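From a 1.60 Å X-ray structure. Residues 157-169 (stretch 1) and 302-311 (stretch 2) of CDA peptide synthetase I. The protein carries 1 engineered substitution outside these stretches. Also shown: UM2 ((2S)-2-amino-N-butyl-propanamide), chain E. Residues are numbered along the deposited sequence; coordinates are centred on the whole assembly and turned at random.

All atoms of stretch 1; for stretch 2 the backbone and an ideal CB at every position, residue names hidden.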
# COMPACT_ATOMS: atom_id res chain seq x y z
N HIS A 157 6.45 -9.74 -4.47
CA HIS A 157 6.84 -9.92 -3.09
C HIS A 157 7.03 -8.53 -2.51
O HIS A 157 7.65 -7.68 -3.14
CB HIS A 157 8.12 -10.73 -2.96
CG HIS A 157 8.34 -11.27 -1.58
ND1 HIS A 157 8.61 -10.46 -0.50
CD2 HIS A 157 8.31 -12.54 -1.11
CE1 HIS A 157 8.75 -11.20 0.58
NE2 HIS A 157 8.56 -12.47 0.24
N HIS A 158 6.49 -8.29 -1.32
CA HIS A 158 6.56 -6.96 -0.72
C HIS A 158 8.01 -6.47 -0.57
O HIS A 158 8.25 -5.26 -0.51
CB HIS A 158 5.85 -6.96 0.63
CG HIS A 158 5.28 -5.62 1.01
ND1 HIS A 158 5.74 -4.44 0.47
CD2 HIS A 158 4.28 -5.29 1.86
CE1 HIS A 158 5.05 -3.43 0.98
NE2 HIS A 158 4.16 -3.92 1.83
N ILE A 159 8.97 -7.38 -0.53
CA ILE A 159 10.35 -6.98 -0.32
C ILE A 159 10.93 -6.20 -1.51
O ILE A 159 11.92 -5.50 -1.34
CB ILE A 159 11.27 -8.20 -0.01
CG1 ILE A 159 12.53 -7.73 0.72
CG2 ILE A 159 11.63 -8.97 -1.28
CD1 ILE A 159 13.35 -8.86 1.35
N VAL A 160 10.31 -6.29 -2.69
CA VAL A 160 10.85 -5.58 -3.86
C VAL A 160 10.00 -4.38 -4.30
O VAL A 160 10.51 -3.49 -4.99
CB VAL A 160 11.04 -6.52 -5.09
CG1 VAL A 160 12.16 -7.52 -4.83
CG2 VAL A 160 9.75 -7.23 -5.46
N ILE A 161 8.73 -4.35 -3.92
CA ILE A 161 7.80 -3.32 -4.42
C ILE A 161 6.81 -2.87 -3.35
O ILE A 161 6.10 -3.70 -2.77
CB ILE A 161 7.01 -3.84 -5.65
CG1 ILE A 161 7.92 -3.97 -6.88
CG2 ILE A 161 5.81 -2.94 -5.98
CD1 ILE A 161 8.43 -2.66 -7.45
N ASP A 162 6.78 -1.57 -3.11
CA ASP A 162 5.77 -0.95 -2.25
C ASP A 162 4.71 -0.23 -3.08
O ASP A 162 4.76 -0.24 -4.31
CB ASP A 162 6.42 0.00 -1.24
CG ASP A 162 7.32 1.05 -1.88
OD1 ASP A 162 7.08 1.43 -3.05
OD2 ASP A 162 8.26 1.50 -1.19
N GLY A 163 3.75 0.40 -2.41
CA GLY A 163 2.64 1.04 -3.10
C GLY A 163 3.08 2.11 -4.08
O GLY A 163 2.60 2.16 -5.22
N THR A 164 3.99 2.97 -3.64
CA THR A 164 4.54 4.02 -4.48
C THR A 164 5.15 3.43 -5.75
O THR A 164 5.00 3.98 -6.84
CB THR A 164 5.60 4.84 -3.72
OG1 THR A 164 4.98 5.51 -2.62
CG2 THR A 164 6.27 5.87 -4.62
N SER A 165 5.84 2.31 -5.59
CA SER A 165 6.59 1.72 -6.70
C SER A 165 5.67 1.03 -7.70
O SER A 165 6.03 0.89 -8.87
CB SER A 165 7.63 0.75 -6.17
OG SER A 165 8.57 1.43 -5.36
N MET A 166 4.50 0.59 -7.26
CA MET A 166 3.51 0.04 -8.18
C MET A 166 3.15 1.10 -9.22
O MET A 166 3.09 0.83 -10.42
CB MET A 166 2.26 -0.42 -7.43
CG MET A 166 2.49 -1.65 -6.57
SD MET A 166 1.00 -2.12 -5.67
CE MET A 166 1.58 -3.56 -4.77
N ALA A 167 2.92 2.32 -8.74
CA ALA A 167 2.59 3.43 -9.62
C ALA A 167 3.75 3.75 -10.56
O ALA A 167 3.55 4.02 -11.74
CB ALA A 167 2.21 4.66 -8.81
N LEU A 168 4.98 3.73 -10.04
CA LEU A 168 6.15 3.99 -10.87
C LEU A 168 6.25 2.96 -11.98
O LEU A 168 6.56 3.29 -13.13
CB LEU A 168 7.43 3.98 -10.04
CG LEU A 168 7.66 5.14 -9.06
CD1 LEU A 168 8.88 4.85 -8.20
CD2 LEU A 168 7.82 6.46 -9.79
N PHE A 169 5.98 1.71 -11.63
CA PHE A 169 6.02 0.62 -12.60
C PHE A 169 4.99 0.80 -13.71
O PHE A 169 5.32 0.73 -14.89
CB PHE A 169 5.78 -0.73 -11.91
CG PHE A 169 5.51 -1.85 -12.87
CD1 PHE A 169 6.55 -2.49 -13.51
CD2 PHE A 169 4.21 -2.24 -13.15
CE1 PHE A 169 6.31 -3.51 -14.41
CE2 PHE A 169 3.96 -3.26 -14.05
CZ PHE A 169 5.01 -3.90 -14.68
N UNK A 302 15.16 9.31 -4.04
CA UNK A 302 14.36 8.31 -3.35
C UNK A 302 12.94 8.25 -3.91
O UNK A 302 12.35 7.17 -4.03
CB UNK A 302 14.32 8.61 -1.85
N UNK A 303 12.39 9.41 -4.27
CA UNK A 303 11.01 9.47 -4.74
C UNK A 303 10.77 8.67 -6.02
O UNK A 303 9.67 8.16 -6.24
CB UNK A 303 10.61 10.93 -4.97
N UNK A 304 11.81 8.53 -6.85
CA UNK A 304 11.67 7.85 -8.15
C UNK A 304 12.46 6.55 -8.24
O UNK A 304 12.79 6.10 -9.33
CB UNK A 304 12.12 8.79 -9.27
N UNK A 305 12.75 5.94 -7.09
CA UNK A 305 13.47 4.66 -7.06
C UNK A 305 12.51 3.52 -6.72
O UNK A 305 12.12 3.38 -5.57
CB UNK A 305 14.62 4.71 -6.05
N UNK A 306 12.14 2.70 -7.72
CA UNK A 306 11.28 1.56 -7.38
C UNK A 306 11.93 0.66 -6.34
O UNK A 306 13.12 0.37 -6.43
CB UNK A 306 10.95 0.75 -8.63
N UNK A 307 11.15 0.23 -5.36
CA UNK A 307 11.70 -0.55 -4.27
C UNK A 307 10.69 -0.70 -3.16
O UNK A 307 9.48 -0.60 -3.37
CB UNK A 307 12.98 0.09 -3.74
N UNK A 308 11.20 -0.98 -1.96
CA UNK A 308 10.39 -1.15 -0.77
C UNK A 308 11.04 -0.35 0.35
O UNK A 308 12.08 -0.76 0.87
CB UNK A 308 10.25 -2.63 -0.39
N UNK A 309 10.46 0.79 0.69
CA UNK A 309 11.01 1.65 1.75
C UNK A 309 9.94 2.19 2.69
O UNK A 309 10.26 2.91 3.62
CB UNK A 309 11.77 2.82 1.13
N UNK A 310 8.69 1.81 2.46
CA UNK A 310 7.59 2.37 3.23
C UNK A 310 7.71 2.09 4.73
O UNK A 310 8.31 1.09 5.16
CB UNK A 310 6.26 1.82 2.71
N UNK A 311 7.12 2.99 5.50
CA UNK A 311 7.15 2.94 6.95
C UNK A 311 5.71 3.01 7.46
O UNK A 311 4.84 3.50 6.76
CB UNK A 311 8.00 4.07 7.53
CCH UM2 E . 8.09 -3.66 8.52
CCI UM2 E . 7.92 -3.61 7.02
CCJ UM2 E . 6.90 -4.64 6.50
CCK UM2 E . 5.46 -4.18 6.64
NCL UM2 E . 4.99 -3.32 5.56
CCM UM2 E . 3.78 -3.45 5.02
OCN UM2 E . 3.17 -4.51 5.01
CCO UM2 E . 3.17 -2.22 4.42
CCP UM2 E . 2.40 -1.46 5.50
NCQ UM2 E . 2.21 -2.59 3.36

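Position 302 has phi/psi of -61/-37, helical values, and its CB finds nothing of stretch 1 within 5.5 Å. Many residues would serve; it is Ala302. Position 303 is similar, with CB pointing away, so a long polar chain is as acceptable as a short one. Arg303 is deposited, and its backbone contributes more than its guanidinium: Leu168 CD1 lies 3.9 Å from Arg303 O.

At 304 the CB also points away, yet sits 4.9 Å from Leu168 CD2; an apolar residue would be tolerated there, but little in stretch 1 decides the choice. It is Ile304. The CB of 305 turns away from stretch 1 and leaves the choice open; Thr305 occupies it.

Position 306 is more telling. Its CB points sideways, 4.4 Å from Ile161 CD1 and 4.6 Å from Leu168 CD1, a greasy setting with Ser165 OG at 4.1 Å. The phi/psi of -58/136 and the lack of any N-H bond to stretch 1 allow proline, though alanine or valine would also suit. Pro306 it is, and its CG packs 4.1 Å from Leu168 CD1.

At 307 the backbone decides. Phi/psi of 170/-158 is a region that glycine enters far more readily than other residues. The backbone is also heavily used: the N donates to Ser165 OG (2.8 Å), the O accepts from Asp162 N (2.9 Å), and the CA lies 3.3 Å from Val160 O in a CA-H...O contact. Gly307 satisfies the unusual torsions, while its ideal CB, 4.5 Å from Val160 O, meets no obstacle in stretch 1.

The CB of 308 points sideways, passing 3.3 Å from His158 O and 3.5 Å from Ile159 O. Beyond it lies the imidazole of His158, whose NE2 accepts a hydrogen bond from UM2 NCQ (2.8 Å). A flexible apolar chain could reach that ring; leucine or methionine are reasonable guesses. Met308 extends with chi angles t, p, t and lays CE over one face of the ring, 3.6 Å from the centroid of the His158 ring, a CH-pi contact. Met308 SD approaches obliquely and lies 4.2 Å from the centroid of the His158 ring.

At 309 the backbone N donates to Asp162 OD2 (3.0 Å), a bond any residue except proline could make. The CB points away, so the choice is loose; Val309 adds a CG2 contact 3.6 Å from Asp162 OD2.

Position 310 points its CB toward stretch 1, 4.3 Å from Asp162 CB, and a small residue would fit comfortably. Ser310 OG lies 4.0 Å from Asp162 CB. Position 311 is out of reach, unconstrained by stretch 1, and is Asn311.

Stretch 2 (302-311) ARITPGMVSN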
# COMPACT_ATOMS: atom_id res chain seq x y z
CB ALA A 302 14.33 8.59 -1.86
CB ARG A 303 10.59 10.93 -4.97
CG ARG A 303 10.17 11.64 -3.68
CD ARG A 303 9.44 12.94 -3.96
NE ARG A 303 10.31 13.95 -4.53
CZ ARG A 303 11.10 14.76 -3.83
NH1 ARG A 303 11.14 14.67 -2.50
NH2 ARG A 303 11.86 15.66 -4.45
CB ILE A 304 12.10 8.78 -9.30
CG1 ILE A 304 13.55 9.23 -9.13
CG2 ILE A 304 11.17 9.99 -9.37
CD1 ILE A 304 14.15 9.86 -10.38
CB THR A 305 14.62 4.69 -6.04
OG1 THR A 305 15.53 5.75 -6.38
CG2 THR A 305 15.38 3.37 -6.04
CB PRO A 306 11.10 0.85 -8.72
CG PRO A 306 11.32 1.91 -9.75
CD PRO A 306 12.39 2.79 -9.16
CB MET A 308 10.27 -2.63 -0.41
CG MET A 308 9.80 -2.91 1.00
SD MET A 308 8.31 -2.01 1.45
CE MET A 308 7.74 -2.97 2.86
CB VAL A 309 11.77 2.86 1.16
CG1 VAL A 309 13.13 2.44 0.66
CG2 VAL A 309 10.97 3.53 0.06
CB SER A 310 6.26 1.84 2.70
OG SER A 310 6.23 0.44 2.73
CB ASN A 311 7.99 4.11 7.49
CG ASN A 311 8.32 3.97 8.97
OD1 ASN A 311 8.38 2.88 9.52
ND2 ASN A 311 8.58 5.11 9.61
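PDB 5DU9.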